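Local coordinates for protein SusD homolog (Bacteroides thetaiotaomicron VPI-5482, PDB 3FDH) that probably binds sugars at the outer membrane as a SusD-like lipoprotein, presenting glycans for uptake through a partner transporter, at residues V19-L25 / I91-C96; S31-N36 / G81-S85; A62-E66 / N453-K459; M207-N211 / R440-L444; L413-I418 / E446-T450. All coordinates share one frame; numbering follows the deposited sequence. Where two conformers were deposited one is given.

Contact 1 (V19-L25 / I91-C96); sequences VASRFIL and IIIDQC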
# COMPACT_ATOMS: atom_id res chain seq x y z
N VAL A 19 -14.86 -6.05 25.99
CA VAL A 19 -15.21 -4.66 25.76
C VAL A 19 -16.16 -4.55 24.59
O VAL A 19 -16.23 -5.46 23.74
CB VAL A 19 -13.96 -3.74 25.60
CG1 VAL A 19 -13.02 -3.91 26.79
CG2 VAL A 19 -13.24 -3.98 24.33
N ALA A 20 -16.91 -3.46 24.56
CA ALA A 20 -17.88 -3.20 23.47
C ALA A 20 -17.17 -3.15 22.12
O ALA A 20 -16.08 -2.59 21.98
CB ALA A 20 -18.68 -1.90 23.72
N SER A 21 -17.80 -3.77 21.13
CA SER A 21 -17.19 -3.91 19.80
C SER A 21 -16.69 -2.61 19.21
O SER A 21 -15.68 -2.59 18.53
CB SER A 21 -18.15 -4.54 18.80
OG SER A 21 -18.35 -5.91 19.09
N ARG A 22 -17.40 -1.53 19.47
CA ARG A 22 -17.00 -0.24 18.90
C ARG A 22 -15.60 0.17 19.35
O ARG A 22 -14.81 0.70 18.57
CB ARG A 22 -18.03 0.85 19.18
CG ARG A 22 -18.26 1.21 20.62
CD ARG A 22 -19.48 2.08 20.72
NE ARG A 22 -19.72 2.56 22.07
CZ ARG A 22 -20.44 1.92 22.99
NH1 ARG A 22 -20.99 0.73 22.75
NH2 ARG A 22 -20.60 2.48 24.18
N PHE A 23 -15.29 -0.12 20.60
CA PHE A 23 -13.98 0.24 21.14
C PHE A 23 -12.89 -0.63 20.52
O PHE A 23 -11.74 -0.20 20.29
CB PHE A 23 -13.99 0.17 22.67
CG PHE A 23 -15.01 1.09 23.30
CD1 PHE A 23 -15.02 2.44 22.97
CD2 PHE A 23 -15.99 0.61 24.17
CE1 PHE A 23 -15.97 3.29 23.54
CE2 PHE A 23 -16.91 1.46 24.73
CZ PHE A 23 -16.91 2.78 24.41
N ILE A 24 -13.26 -1.86 20.21
CA ILE A 24 -12.30 -2.77 19.60
C ILE A 24 -12.05 -2.27 18.17
O ILE A 24 -10.91 -2.25 17.68
CB ILE A 24 -12.79 -4.24 19.56
CG1 ILE A 24 -13.14 -4.74 20.97
CG2 ILE A 24 -11.71 -5.14 18.94
CD1 ILE A 24 -13.83 -6.11 20.98
N LEU A 25 -13.11 -1.82 17.53
CA LEU A 25 -13.01 -1.38 16.14
C LEU A 25 -12.08 -0.19 16.03
O LEU A 25 -11.35 -0.03 15.05
CB LEU A 25 -14.39 -1.01 15.57
CG LEU A 25 -14.45 -0.66 14.09
CD1 LEU A 25 -14.09 -1.96 13.27
CD2 LEU A 25 -15.80 -0.03 13.71
N ILE A 91 -13.34 -11.02 16.86
CA ILE A 91 -14.00 -10.92 18.18
C ILE A 91 -15.22 -10.01 18.01
O ILE A 91 -16.30 -10.30 18.51
CB ILE A 91 -13.05 -10.41 19.28
CG1 ILE A 91 -12.06 -11.52 19.66
CG2 ILE A 91 -13.83 -9.98 20.51
CD1 ILE A 91 -10.87 -11.06 20.50
N ILE A 92 -15.06 -8.94 17.25
CA ILE A 92 -16.16 -8.01 17.01
C ILE A 92 -17.29 -8.76 16.29
O ILE A 92 -18.48 -8.65 16.62
CB ILE A 92 -15.74 -6.83 16.12
CG1 ILE A 92 -14.72 -5.92 16.84
CG2 ILE A 92 -16.98 -6.06 15.71
CD1 ILE A 92 -14.11 -4.78 15.96
N ILE A 93 -16.88 -9.55 15.31
CA ILE A 93 -17.84 -10.23 14.44
C ILE A 93 -18.66 -11.17 15.27
O ILE A 93 -19.88 -11.26 15.12
CB ILE A 93 -17.16 -10.95 13.27
CG1 ILE A 93 -16.46 -9.93 12.35
CG2 ILE A 93 -18.20 -11.80 12.54
CD1 ILE A 93 -15.62 -10.52 11.26
N ASP A 94 -17.99 -11.83 16.19
CA ASP A 94 -18.68 -12.75 17.11
C ASP A 94 -19.54 -12.00 18.10
O ASP A 94 -20.69 -12.35 18.34
CB ASP A 94 -17.72 -13.66 17.86
CG ASP A 94 -17.15 -14.77 16.99
OD1 ASP A 94 -17.61 -14.94 15.83
OD2 ASP A 94 -16.24 -15.47 17.48
N GLN A 95 -18.98 -10.95 18.68
CA GLN A 95 -19.74 -10.17 19.68
C GLN A 95 -20.99 -9.56 19.07
O GLN A 95 -21.99 -9.37 19.76
CB GLN A 95 -18.89 -9.09 20.33
CG GLN A 95 -17.87 -9.66 21.29
CD GLN A 95 -17.08 -8.60 22.05
OE1 GLN A 95 -17.34 -7.40 21.96
NE2 GLN A 95 -16.10 -9.05 22.78
N CYS A 96 -20.95 -9.32 17.76
CA CYS A 96 -22.05 -8.62 17.07
C CYS A 96 -23.08 -9.57 16.52
O CYS A 96 -24.12 -9.16 15.98
CB CYS A 96 -21.54 -7.73 15.96
SG CYS A 96 -20.74 -6.29 16.58

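Contact 2 (S31-N36 / G81-S85); sequences STAFSN and GIYSS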
# COMPACT_ATOMS: atom_id res chain seq x y z
N SER A 31 -4.76 0.20 14.12
CA SER A 31 -3.69 -0.77 13.90
C SER A 31 -3.54 -1.19 12.45
O SER A 31 -2.40 -1.36 11.95
CB SER A 31 -3.82 -1.98 14.83
OG SER A 31 -4.92 -2.79 14.48
N THR A 32 -4.67 -1.31 11.75
CA THR A 32 -4.65 -1.71 10.34
C THR A 32 -3.97 -0.64 9.48
O THR A 32 -3.18 -0.95 8.58
CB THR A 32 -6.05 -2.10 9.81
OG1 THR A 32 -6.52 -3.21 10.59
CG2 THR A 32 -5.96 -2.52 8.36
N ALA A 33 -4.24 0.61 9.79
CA ALA A 33 -3.65 1.72 9.03
C ALA A 33 -2.20 1.93 9.42
O ALA A 33 -1.27 1.77 8.63
CB ALA A 33 -4.45 2.99 9.25
N PHE A 34 -2.03 2.25 10.68
CA PHE A 34 -0.71 2.64 11.19
C PHE A 34 0.39 1.55 11.17
O PHE A 34 1.52 1.82 10.76
CB PHE A 34 -0.82 3.20 12.61
CG PHE A 34 0.45 3.81 13.09
CD1 PHE A 34 0.73 5.14 12.81
CD2 PHE A 34 1.37 3.07 13.79
CE1 PHE A 34 1.94 5.73 13.23
CE2 PHE A 34 2.58 3.65 14.22
CZ PHE A 34 2.85 4.98 13.93
N SER A 35 0.04 0.36 11.64
CA SER A 35 1.02 -0.71 11.80
C SER A 35 1.06 -1.79 10.73
O SER A 35 2.10 -2.36 10.43
CB SER A 35 0.78 -1.41 13.14
OG SER A 35 0.93 -0.51 14.23
N ASN A 36 -0.11 -2.09 10.19
CA ASN A 36 -0.27 -3.18 9.26
C ASN A 36 -0.06 -2.84 7.81
O ASN A 36 0.81 -3.42 7.17
CB ASN A 36 -1.63 -3.83 9.46
CG ASN A 36 -1.80 -4.35 10.88
OD1 ASN A 36 -0.85 -4.29 11.69
ND2 ASN A 36 -2.98 -4.84 11.20
N GLY A 81 1.27 -8.41 14.35
CA GLY A 81 0.32 -7.29 14.39
C GLY A 81 -0.90 -7.49 13.50
O GLY A 81 -2.03 -7.19 13.88
N ILE A 82 -0.66 -8.06 12.33
CA ILE A 82 -1.72 -8.35 11.38
C ILE A 82 -2.65 -9.42 11.95
O ILE A 82 -3.86 -9.28 11.91
CB ILE A 82 -1.15 -8.74 10.01
CG1 ILE A 82 -0.47 -7.52 9.36
CG2 ILE A 82 -2.25 -9.31 9.12
CD1 ILE A 82 0.58 -7.91 8.28
N TYR A 83 -2.07 -10.47 12.50
CA TYR A 83 -2.85 -11.55 13.12
C TYR A 83 -3.62 -11.02 14.33
O TYR A 83 -4.78 -11.35 14.54
CB TYR A 83 -2.01 -12.76 13.50
CG TYR A 83 -1.77 -13.68 12.32
CD1 TYR A 83 -2.74 -14.59 11.94
CD2 TYR A 83 -0.56 -13.67 11.63
CE1 TYR A 83 -2.54 -15.45 10.89
CE2 TYR A 83 -0.34 -14.53 10.55
CZ TYR A 83 -1.34 -15.42 10.18
OH TYR A 83 -1.18 -16.30 9.12
N SER A 84 -2.99 -10.14 15.08
CA SER A 84 -3.66 -9.52 16.24
C SER A 84 -4.91 -8.72 15.82
O SER A 84 -5.95 -8.77 16.46
CB SER A 84 -2.70 -8.59 16.98
OG SER A 84 -3.39 -7.95 18.05
N SER A 85 -4.77 -7.94 14.76
CA SER A 85 -5.86 -7.10 14.26
C SER A 85 -6.97 -7.97 13.71
O SER A 85 -8.14 -7.67 13.87
CB SER A 85 -5.36 -6.11 13.20
OG SER A 85 -4.35 -5.29 13.71
O HOH W 1 -1.40 -4.41 14.54

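Contact 3 (A62-E66 / N453-K459); sequences AEVRE and NPNNSSK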
# COMPACT_ATOMS: atom_id res chain seq x y z
N ALA A 62 18.35 -4.59 3.81
CA ALA A 62 17.24 -4.98 2.91
C ALA A 62 17.59 -4.48 1.51
O ALA A 62 17.45 -5.18 0.51
CB ALA A 62 15.88 -4.40 3.39
N GLU A 63 18.06 -3.24 1.44
CA GLU A 63 18.41 -2.64 0.17
C GLU A 63 19.47 -3.41 -0.62
O GLU A 63 19.39 -3.57 -1.84
CB GLU A 63 18.88 -1.20 0.42
CG GLU A 63 19.11 -0.36 -0.88
CD GLU A 63 17.83 -0.09 -1.67
OE1 GLU A 63 16.77 0.21 -1.05
OE2 GLU A 63 17.91 -0.11 -2.93
N VAL A 64 20.48 -3.90 0.09
CA VAL A 64 21.62 -4.57 -0.54
C VAL A 64 21.38 -6.05 -0.55
O VAL A 64 22.19 -6.84 -0.95
CB VAL A 64 22.97 -4.20 0.09
CG1 VAL A 64 23.25 -2.69 -0.14
CG2 VAL A 64 23.08 -4.65 1.60
N ARG A 65 20.23 -6.41 -0.04
CA ARG A 65 19.77 -7.81 0.02
C ARG A 65 20.69 -8.71 0.77
O ARG A 65 21.00 -9.81 0.29
CB ARG A 65 19.56 -8.37 -1.38
CG ARG A 65 18.65 -7.58 -2.25
CD ARG A 65 17.23 -7.49 -1.76
NE ARG A 65 16.47 -6.96 -2.87
CZ ARG A 65 16.06 -5.70 -3.00
NH1 ARG A 65 16.18 -4.82 -2.02
NH2 ARG A 65 15.45 -5.36 -4.12
N GLU A 66 21.17 -8.26 1.92
CA GLU A 66 22.02 -9.10 2.76
C GLU A 66 21.27 -9.60 3.99
O GLU A 66 21.13 -8.90 4.99
CB GLU A 66 23.34 -8.37 3.08
CG GLU A 66 24.04 -7.92 1.75
CD GLU A 66 25.30 -7.03 1.90
OE1 GLU A 66 25.72 -6.69 3.04
OE2 GLU A 66 25.88 -6.66 0.83
N ASN A 453 18.08 -2.15 -9.01
CA ASN A 453 18.91 -2.82 -8.00
C ASN A 453 19.67 -4.02 -8.61
O ASN A 453 19.04 -4.97 -9.06
CB ASN A 453 18.00 -3.27 -6.83
CG ASN A 453 18.78 -3.70 -5.62
OD1 ASN A 453 19.83 -4.35 -5.72
ND2 ASN A 453 18.20 -3.44 -4.44
N PRO A 454 21.01 -4.04 -8.57
CA PRO A 454 21.70 -5.14 -9.24
C PRO A 454 21.54 -6.45 -8.55
O PRO A 454 21.80 -7.50 -9.13
CB PRO A 454 23.17 -4.74 -9.15
CG PRO A 454 23.17 -3.30 -8.83
CD PRO A 454 21.96 -3.05 -8.04
N ASN A 455 21.07 -6.37 -7.31
CA ASN A 455 20.95 -7.58 -6.49
C ASN A 455 19.70 -8.38 -6.83
O ASN A 455 19.48 -9.50 -6.37
CB ASN A 455 20.94 -7.21 -5.01
CG ASN A 455 22.25 -6.57 -4.58
OD1 ASN A 455 23.27 -7.24 -4.51
ND2 ASN A 455 22.20 -5.27 -4.26
N ASN A 456 18.91 -7.78 -7.69
CA ASN A 456 17.66 -8.41 -8.12
C ASN A 456 17.84 -9.57 -9.10
O ASN A 456 16.86 -10.23 -9.46
CB ASN A 456 16.75 -7.36 -8.76
CG ASN A 456 16.04 -6.51 -7.76
OD1 ASN A 456 16.07 -6.78 -6.56
ND2 ASN A 456 15.36 -5.51 -8.24
N SER A 457 19.09 -9.82 -9.49
CA SER A 457 19.42 -10.88 -10.44
C SER A 457 19.06 -12.21 -9.80
O SER A 457 18.52 -13.10 -10.44
CB SER A 457 20.90 -10.85 -10.83
OG SER A 457 21.72 -10.90 -9.68
N SER A 458 19.33 -12.31 -8.50
CA SER A 458 18.98 -13.50 -7.75
C SER A 458 18.30 -13.22 -6.41
O SER A 458 17.84 -14.14 -5.75
CB SER A 458 20.23 -14.31 -7.46
OG SER A 458 21.10 -13.57 -6.62
N LYS A 459 18.19 -11.95 -6.03
CA LYS A 459 17.62 -11.60 -4.74
C LYS A 459 16.49 -10.58 -4.71
O LYS A 459 16.42 -9.74 -3.81
CB LYS A 459 18.70 -11.17 -3.76
CG LYS A 459 19.47 -12.39 -3.28
CD LYS A 459 20.56 -11.99 -2.36
CE LYS A 459 21.01 -13.16 -1.61
NZ LYS A 459 22.07 -12.67 -0.70
O HOH W 2 15.97 -2.11 -3.45
O HOH W 3 14.53 -3.42 -6.34

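Contact 4 (M207-N211 / R440-L444); sequences MRLIN and RMKGL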
# COMPACT_ATOMS: atom_id res chain seq x y z
N MSE A 207 -8.77 -8.03 -9.36
CA MSE A 207 -7.64 -7.83 -10.27
C MSE A 207 -6.42 -8.58 -9.74
O MSE A 207 -5.60 -9.11 -10.49
CB MSE A 207 -7.32 -6.35 -10.46
CG MSE A 207 -6.25 -6.14 -11.51
SE MSE A 207 -6.87 -6.49 -13.27
CE MSE A 207 -7.75 -4.83 -13.28
N ARG A 208 -6.32 -8.67 -8.41
CA ARG A 208 -5.16 -9.36 -7.81
C ARG A 208 -4.98 -10.78 -8.30
O ARG A 208 -3.85 -11.26 -8.52
CB ARG A 208 -5.29 -9.41 -6.29
CG ARG A 208 -4.09 -10.10 -5.64
CD ARG A 208 -2.97 -9.10 -5.33
NE ARG A 208 -3.30 -8.39 -4.09
CZ ARG A 208 -3.54 -7.09 -3.97
NH1 ARG A 208 -3.39 -6.27 -4.98
NH2 ARG A 208 -3.83 -6.60 -2.78
N LEU A 209 -6.11 -11.46 -8.49
CA LEU A 209 -6.10 -12.91 -8.80
C LEU A 209 -6.26 -13.25 -10.28
O LEU A 209 -6.48 -14.39 -10.65
CB LEU A 209 -7.19 -13.62 -8.04
CG LEU A 209 -7.29 -13.46 -6.53
CD1 LEU A 209 -8.29 -14.48 -6.01
CD2 LEU A 209 -5.97 -13.61 -5.84
N ILE A 210 -6.16 -12.23 -11.09
CA ILE A 210 -6.43 -12.35 -12.53
C ILE A 210 -5.63 -13.43 -13.24
O ILE A 210 -6.13 -14.10 -14.12
CB ILE A 210 -6.25 -10.98 -13.26
CG1 ILE A 210 -6.97 -10.99 -14.61
CG2 ILE A 210 -4.75 -10.62 -13.40
CD1 ILE A 210 -8.48 -11.16 -14.49
N ASN A 211 -4.37 -13.58 -12.84
CA ASN A 211 -3.52 -14.59 -13.46
C ASN A 211 -4.12 -15.97 -13.37
O ASN A 211 -3.89 -16.85 -14.21
CB ASN A 211 -2.14 -14.57 -12.78
CG ASN A 211 -1.13 -15.45 -13.46
OD1 ASN A 211 -1.17 -15.65 -14.68
ND2 ASN A 211 -0.16 -15.93 -12.69
N ARG A 440 2.44 -9.04 -9.35
CA ARG A 440 1.34 -9.59 -10.16
C ARG A 440 1.79 -9.49 -11.60
O ARG A 440 1.59 -10.44 -12.36
CB ARG A 440 0.03 -8.85 -9.91
CG ARG A 440 -1.07 -9.23 -10.88
CD ARG A 440 -2.40 -8.65 -10.47
NE ARG A 440 -2.41 -7.21 -10.37
CZ ARG A 440 -2.70 -6.40 -11.39
NH1 ARG A 440 -2.97 -6.89 -12.60
NH2 ARG A 440 -2.67 -5.10 -11.20
N MSE A 441 2.36 -8.34 -11.97
CA MSE A 441 2.91 -8.15 -13.35
C MSE A 441 3.96 -9.21 -13.67
O MSE A 441 4.01 -9.74 -14.79
CB MSE A 441 3.52 -6.80 -13.54
CG MSE A 441 2.41 -5.90 -13.89
SE MSE A 441 2.74 -3.98 -14.20
CE MSE A 441 2.93 -3.31 -12.46
N LYS A 442 4.80 -9.51 -12.68
CA LYS A 442 5.78 -10.57 -12.83
C LYS A 442 5.14 -11.91 -13.20
O LYS A 442 5.58 -12.59 -14.13
CB LYS A 442 6.62 -10.77 -11.58
CG LYS A 442 7.75 -9.85 -11.47
CD LYS A 442 8.71 -10.18 -10.30
CE LYS A 442 9.55 -11.41 -10.52
NZ LYS A 442 10.56 -11.34 -11.61
N GLY A 443 4.10 -12.27 -12.45
CA GLY A 443 3.38 -13.50 -12.71
C GLY A 443 2.73 -13.52 -14.09
O GLY A 443 2.60 -14.57 -14.69
N LEU A 444 2.41 -12.34 -14.61
CA LEU A 444 1.78 -12.18 -15.93
C LEU A 444 2.85 -12.01 -17.02
O LEU A 444 2.56 -11.82 -18.18
CB LEU A 444 0.85 -10.95 -15.94
CG LEU A 444 -0.35 -11.04 -15.01
CD1 LEU A 444 -1.15 -9.73 -14.96
CD2 LEU A 444 -1.23 -12.22 -15.46
O HOH W 4 -2.74 -5.95 -7.90

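Contact 5 (L413-I418 / E446-T450); sequences LQETMI and ENFIT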
# COMPACT_ATOMS: atom_id res chain seq x y z
N LEU A 413 -1.83 -0.15 -21.77
CA LEU A 413 -1.61 -0.86 -20.50
C LEU A 413 -0.32 -0.48 -19.80
O LEU A 413 -0.29 -0.22 -18.59
CB LEU A 413 -1.66 -2.38 -20.69
CG LEU A 413 -1.52 -3.18 -19.39
CD1 LEU A 413 -2.61 -2.85 -18.37
CD2 LEU A 413 -1.49 -4.68 -19.74
N GLN A 414 0.75 -0.51 -20.58
CA GLN A 414 2.10 -0.24 -20.08
C GLN A 414 2.12 1.09 -19.38
O GLN A 414 2.60 1.20 -18.27
CB GLN A 414 3.11 -0.20 -21.22
CG GLN A 414 4.48 0.23 -20.77
CD GLN A 414 5.50 0.21 -21.89
OE1 GLN A 414 5.89 -0.84 -22.34
NE2 GLN A 414 5.97 1.38 -22.31
N GLU A 415 1.61 2.09 -20.08
CA GLU A 415 1.56 3.48 -19.60
C GLU A 415 0.70 3.62 -18.35
O GLU A 415 1.04 4.32 -17.39
CB GLU A 415 1.11 4.43 -20.69
CG GLU A 415 1.10 5.87 -20.23
CD GLU A 415 2.48 6.45 -19.80
OE1 GLU A 415 3.57 5.91 -20.13
OE2 GLU A 415 2.48 7.50 -19.12
N THR A 416 -0.43 2.94 -18.38
CA THR A 416 -1.34 2.91 -17.25
C THR A 416 -0.65 2.39 -15.99
O THR A 416 -0.76 2.97 -14.93
CB THR A 416 -2.64 2.08 -17.56
OG1 THR A 416 -3.36 2.74 -18.62
CG2 THR A 416 -3.56 1.91 -16.27
N MSE A 417 0.14 1.34 -16.11
CA MSE A 417 0.71 0.76 -14.92
C MSE A 417 1.92 1.56 -14.43
O MSE A 417 2.19 1.62 -13.21
CB MSE A 417 1.06 -0.68 -15.19
CG MSE A 417 -0.12 -1.56 -15.65
SE MSE A 417 -1.57 -1.49 -14.38
CE MSE A 417 -0.59 -2.23 -12.87
N ILE A 418 2.63 2.17 -15.39
CA ILE A 418 3.74 3.11 -15.04
C ILE A 418 3.16 4.27 -14.22
O ILE A 418 3.71 4.68 -13.20
CB ILE A 418 4.51 3.63 -16.27
CG1 ILE A 418 5.33 2.48 -16.89
CG2 ILE A 418 5.45 4.74 -15.84
CD1 ILE A 418 6.02 2.78 -18.27
N GLU A 446 4.95 -9.53 -17.38
CA GLU A 446 4.96 -8.15 -17.85
C GLU A 446 6.09 -7.40 -17.16
O GLU A 446 6.31 -7.53 -15.95
CB GLU A 446 3.63 -7.50 -17.59
CG GLU A 446 2.48 -8.14 -18.43
CD GLU A 446 1.08 -7.74 -18.00
OE1 GLU A 446 0.91 -7.13 -16.92
OE2 GLU A 446 0.13 -8.07 -18.76
N ASN A 447 6.80 -6.62 -17.95
CA ASN A 447 7.98 -5.88 -17.49
C ASN A 447 7.76 -4.40 -17.78
O ASN A 447 8.41 -3.87 -18.68
CB ASN A 447 9.25 -6.31 -18.27
CG ASN A 447 9.54 -7.84 -18.26
OD1 ASN A 447 8.64 -8.69 -18.33
ND2 ASN A 447 10.82 -8.18 -18.24
N PHE A 448 6.86 -3.74 -17.07
CA PHE A 448 6.53 -2.36 -17.36
C PHE A 448 7.27 -1.39 -16.46
O PHE A 448 7.66 -0.30 -16.87
CB PHE A 448 5.01 -2.09 -17.26
CG PHE A 448 4.14 -2.95 -18.16
CD1 PHE A 448 4.55 -3.29 -19.44
CD2 PHE A 448 2.87 -3.37 -17.73
CE1 PHE A 448 3.72 -4.08 -20.27
CE2 PHE A 448 2.05 -4.12 -18.56
CZ PHE A 448 2.49 -4.49 -19.82
N ILE A 449 7.50 -1.86 -15.25
CA ILE A 449 8.16 -1.06 -14.20
C ILE A 449 9.60 -1.51 -14.09
O ILE A 449 9.89 -2.62 -13.71
CB ILE A 449 7.48 -1.19 -12.81
CG1 ILE A 449 5.98 -0.88 -12.87
CG2 ILE A 449 8.21 -0.35 -11.73
CD1 ILE A 449 5.67 0.39 -13.48
N THR A 450 10.52 -0.63 -14.44
CA THR A 450 11.94 -0.95 -14.37
C THR A 450 12.52 -0.73 -12.98
O THR A 450 12.35 0.33 -12.38
CB THR A 450 12.76 -0.05 -15.33
OG1 THR A 450 12.33 -0.30 -16.67
CG2 THR A 450 14.25 -0.37 -15.25

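Contact 1 (V19-L25 / I91-C96)
Ile92 packs against Ser21, Ile24 and Leu25 where the start of helix 21-37 meets the end of helix 76-95; the short segments 21-25 and 91-95 run antiparallel at 162°, their axes 9.6 Å apart. The tight part is aliphatic. With CG1 beside its own backbone N (chi1 -67°) and an extended chi2, Ile92 sends one arm past Ile24, CG1 lying 3.7 Å from Ile24 CB, and on to Leu25, where Ile92 CD1 is 3.5 Å from Leu25 N. The other arm, CG2, rests 3.6 Å from Ser21 CB. Serine suits this spot because its small side chain lets the helices approach, the CA atoms of Ser21 and Ile92 being 5.1 Å apart. Toward the outside the fit slackens: Ile24 CD1 just meets Ile91 CG2 at 3.9 Å, Gln95 packs at the edge, and exposed Val19 lies at the margin. On the inner side Cys96 SG comes within 3.5 Å of Ser21 OG, a hydroxyl hydrogen-bonded to Asp102, while Ile92 and Leu25 continue onto helix 106-127. Around Ile92 the chemistry is thus mainly dispersive: branched aliphatic side chains mesh the helix ends, and the buried hydroxyl beside them is satisfied by a loop carboxylate.

Contact 2 (S31-N36 / G81-S85)
This is a buried polar contact between two antiparallel helices, 21-37 and 76-95, which rest together on helix 106-127; the axes of segments 31-36 and 81-85 are 10.1 Å apart. Ser31 OG and Ser85 OG meet at 2.7 Å in a hydrogen bond that either hydroxyl could donate. The same Ser85 oxygen also accepts from Asn36 ND2 at 2.9 Å, with an N-H...O angle of 149° and Ser85 OG near the Asn36 amide plane. Asn36 reaches it because CG sits beside the backbone N (chi1 -59°), which turns the amide across the gap; there its CG passes Ile82 CG1 at 3.8 Å. The other end of the amide is held too: a water donates to Asn36 OD1 and to Gly81 O, both at 2.9 Å. Gly81 suits its place because, without a side chain, it lets Asn36 OD1 approach its backbone. Asn119 OD1 on helix 106-127 takes a further bond from Asn36 ND2, which with the others limits rotation of the amide. Gly81 and Ser85 thus face Ser31 and Asn36 across an antiparallel helix pair with a buried polar seam, within the alpha-helical SusD-like fold, whose family belongs to the TPR clan.

Contact 3 (A62-E66 / N453-K459)
Arg65 reaches the turn at Asn453-Asn456, and the helical turn that follows, with the edge of its guanidinium. Its CG lies beside the backbone N (chi1 -55°) and the chain bends again at chi2 (-63°), folding the group back over its own helix end, where NH1 bonds Ala62 O at 2.9 Å. That curl presents NE to Lys459 O, also 2.9 Å away, and NH2 to a lone pair of Asn456 OD1 at 2.9 Å. Arginine suits the place because its several N-H groups point in different directions and can tie separate carbonyls together. Asn453 ND2 lies over one guanidinium face, 3.4 Å from NH2, without bonding to it; one N-H goes to Glu63 O at 2.9 Å, in the carbonyl plane, and the other to a water. With CG anti to the backbone N (chi1 -168°), Asn453 can at the same time turn OD1 toward Asn455, taking bonds from both its N and its ND2. Lys459, fully extended, lays its methylenes along Arg65 and ends with NZ 3.2 Å from Arg65 O. The water also accepts from Arg65 NH1 and lies near Glu63, whose carboxylate bonds Ser47. Positive phi at Arg65 closes helix 57-63 in a Schellman motif, which here meets an asparagine-capped type I beta turn.

Contact 4 (M207-N211 / R440-L444)
Arg440 reaches across from helix 431-443 to Met207 at the end of helix 191-208, joining two helices of the mainly alpha-helical SusD-like fold. Its chain starts anti to the backbone N (chi1 171°), runs straight, then bends at chi3 (59°), which brings CD to 3.2 Å from Met207 O and puts the guanidinium under Met207 CG, the side chains crossing at about a right angle. Met207, a selenomethionine here, places CG over one guanidinium face, 3.5 Å from NH1. The apolar, flexible methionine chain suits this role, since its CG can cover a flat cation without competing for its hydrogen bonds. Those are spent on other partners: NH1 bridges to Glu344 and NH2 to Asp437, while NE gives its proton to a water at 2.8 Å. That water also accepts from Arg208 NH1, and Arg208 is itself paired with Glu433 and Asp125, so the carboxylates probably offset the two neighbouring positive charges. Gly443 follows, its carbonyl oxygen 3.7 Å from Asn211 ND2; lacking a side chain, it lets the asparagine come up against the backbone of the helix end. Last comes Leu444, just past the helix, whose two methyls divide the work. CD1 meets Ile210 CG2 at 4.0 Å, the side chains again roughly perpendicular, and CD2 slides alongside Asn211 to sit 3.5 Å from Asn211 OD1.

Contact 5 (L413-I418 / E446-T450)
Phe448 is the bump of this contact: a loop residue laid against helix 412-423 of the helical SusD fold, in a hollow formed by Leu413, Gln414 and Met417. Having CG beside the backbone N (chi1 -58°) tips the ring toward the helix, flat over the backbone of Gln414. There Gln414 CA stands 3.8 Å from the ring centroid and only 8° off its normal, a CH-pi contact over the face. An aromatic ring suits the site because its broad, flat face can rest on a helix surface. Apolar atoms line the sides: Leu413 CD2 lies 3.8 Å from Phe448 CE2, Met417 CG approaches Phe448 CD2 at 4.1 Å, and Gln414 CG runs along the rim by Phe448 CD1. On the opposite ring face lies the CB of Glu446, whose carboxylate is salt-bridged to Arg348 on helix 335-348. Beyond the phenylalanine the loop offers a second, smaller bump. Ile449, bent at chi2 (-53°), rests its terminal methyl on the helix backbone, and its side chain continues onto Phe438 of helix 431-443. Ile449 CD1 is 3.7 Å from both Met417 O and Ile418 CA, while Ile418 CG1 packs 3.6 Å from Phe448 O.

In the fold
Contacts 1 and 2 lie on the same helix pair, 21-37 with 76-95, their centres about 16 Å apart, contact 2 nested within the chain loop that contact 1 closes. Contact 3 joins this early part of the chain to residues 453-459, its centre about 43 Å from that of contact 1 and across the chain's centre from it. Contacts 4 and 5 are nested inside the span contact 3 closes and cross each other along the chain, using the consecutive helices 412-423 and 431-443. Their centres are about 13 Å apart, and they touch through Met441, which packs on Phe448, Ile449 and Met417. Together the five contacts knit N-terminal helices, middle helices and C-terminal helices and loops into one compact, mainly helical SusD-like chain.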